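Local coordinates for protein acyltransferase (Actinoplanes teichomyceticus, PDB 4Q38) that transfers long aliphatic acyl groups from acyl-CoA to glycopeptide antibiotics such as teicoplanin, at residues A[102-106]-A[197-201]. Sequence-based numbering, arbitrary orientation.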
loop_
_atom_site.group_PDB
_atom_site.type_symbol
_atom_site.label_atom_id
_atom_site.label_comp_id
_atom_site.label_asym_id
_atom_site.label_seq_id
_atom_site.Cartn_x
_atom_site.Cartn_y
_atom_site.Cartn_z
ATOM N N GLY A 102 7.358 -5.397 12.833
ATOM C CA GLY A 102 8.715 -5.747 12.415
ATOM C C GLY A 102 8.847 -7.106 11.745
ATOM O O GLY A 102 9.944 -7.522 11.396
ATOM N N ASP A 103 7.730 -7.797 11.538
ATOM C CA ASP A 103 7.775 -9.149 10.984
ATOM C C ASP A 103 7.326 -9.193 9.517
ATOM O O ASP A 103 6.135 -9.180 9.224
ATOM C CB ASP A 103 6.948 -10.095 11.871
ATOM C CG ASP A 103 7.100 -11.575 11.487
ATOM O OD1 ASP A 103 7.866 -11.920 10.575
ATOM O OD2 ASP A 103 6.426 -12.398 12.117
ATOM N N HIS A 104 8.290 -9.280 8.604
ATOM C CA HIS A 104 8.004 -9.301 7.166
ATOM C C HIS A 104 7.699 -10.681 6.663
ATOM O O HIS A 104 7.305 -10.858 5.508
ATOM C CB HIS A 104 9.175 -8.716 6.376
ATOM C CG HIS A 104 10.480 -9.449 6.598
ATOM N ND1 HIS A 104 11.362 -9.086 7.544
ATOM C CD2 HIS A 104 11.018 -10.563 5.967
ATOM C CE1 HIS A 104 12.411 -9.927 7.529
ATOM N NE2 HIS A 104 12.200 -10.829 6.560
ATOM N N ARG A 105 7.884 -11.682 7.512
ATOM C CA ARG A 105 7.511 -13.046 7.119
ATOM C C ARG A 105 6.014 -13.319 7.264
ATOM O O ARG A 105 5.500 -14.289 6.703
ATOM C CB ARG A 105 8.344 -14.060 7.892
ATOM C CG ARG A 105 9.792 -14.106 7.404
ATOM C CD ARG A 105 10.630 -15.056 8.244
ATOM N NE ARG A 105 11.990 -15.189 7.714
ATOM C CZ ARG A 105 13.027 -14.463 8.121
ATOM N NH1 ARG A 105 12.870 -13.535 9.057
ATOM N NH2 ARG A 105 14.223 -14.664 7.591
ATOM N N ALA A 106 5.317 -12.472 8.013
ATOM C CA ALA A 106 3.871 -12.600 8.146
ATOM C C ALA A 106 3.173 -12.046 6.904
ATOM O O ALA A 106 3.584 -11.016 6.365
ATOM C CB ALA A 106 3.404 -11.879 9.401
ATOM N N SER A 197 11.061 -2.420 1.089
ATOM C CA SER A 197 10.537 -3.319 2.117
ATOM C C SER A 197 11.542 -4.418 2.477
ATOM O O SER A 197 12.234 -4.946 1.607
ATOM C CB SER A 197 9.245 -3.981 1.639
ATOM O OG SER A 197 9.479 -4.622 0.397
ATOM N N LEU A 198 11.602 -4.755 3.759
ATOM C CA LEU A 198 12.314 -5.952 4.210
ATOM C C LEU A 198 11.612 -7.147 3.585
ATOM O O LEU A 198 10.400 -7.283 3.681
ATOM C CB LEU A 198 12.263 -6.072 5.727
ATOM C CG LEU A 198 12.934 -4.986 6.567
ATOM C CD1 LEU A 198 12.415 -5.043 7.996
ATOM C CD2 LEU A 198 14.439 -5.176 6.542
ATOM N N ALA A 199 12.375 -7.989 2.906
ATOM C CA ALA A 199 11.791 -9.127 2.202
ATOM C C ALA A 199 12.737 -10.316 2.193
ATOM O O ALA A 199 13.927 -10.178 2.455
ATOM C CB ALA A 199 11.430 -8.731 0.774
ATOM N N THR A 200 12.196 -11.491 1.893
ATOM C CA THR A 200 13.019 -12.690 1.723
ATOM C C THR A 200 12.540 -13.479 0.518
ATOM O O THR A 200 11.340 -13.542 0.248
ATOM C CB THR A 200 12.970 -13.620 2.943
ATOM O OG1 THR A 200 11.617 -14.024 3.164
ATOM C CG2 THR A 200 13.513 -12.926 4.197
ATOM N N GLY A 201 13.474 -14.086 -0.207
ATOM C CA GLY A 201 13.089 -14.947 -1.316
ATOM C C GLY A 201 12.479 -16.239 -0.785
ATOM O O GLY A 201 12.405 -16.452 0.427
#
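His104 gives most of the loop's share of this interface, 78 of about 109 Å², and it does so without a hydrogen bond between 102-106 and 197-201. The ring lies with one face over the backbone of the strand, with Leu198 C and Ala199 N over that face: His104 CG is 4.0 Å from Leu198 C and 4.4 Å from Ala199 N. His104 CB comes within 3.3 Å of Leu198 O, and the CA atoms of His104 and Leu198 are 6.2 Å apart. Thr200 meets the ring differently, its methyl CG2 sitting at the edge, close to the ring plane. That methyl also lies over one face of the Arg105 guanidinium, with Arg105 NH2 3.9 Å from Thr200 CG2. The contact is therefore van der Waals in kind and small, burying 223 Å² in total. CA-to-CB bonds of Leu198 and Thr200 point toward the loop, whereas that of Ala199 points away, as expected for successive residues of a strand. The loop presents His104 from an Asx turn: Asp103 OD1 accepts from Arg105 N at 3.1 Å, with a 140° angle at the hydrogen. Asp103 itself faces away from the strand. Ser197, seen to bind N-acetyl-D-glucosamine, makes no contact with the loop, and the bound decanoyl-glucosamine lies about 11 Å from the Ala199 side chain. The contact thus joins the N-terminal acyltransferase region to the GNAT-like one at the surface: the loop between helices 84-98 and 119-123, hydrogen-bonded to Arg185, abuts strand 194-200, which is flanked in the mixed sheet by antiparallel strands 188-191 and 206-211.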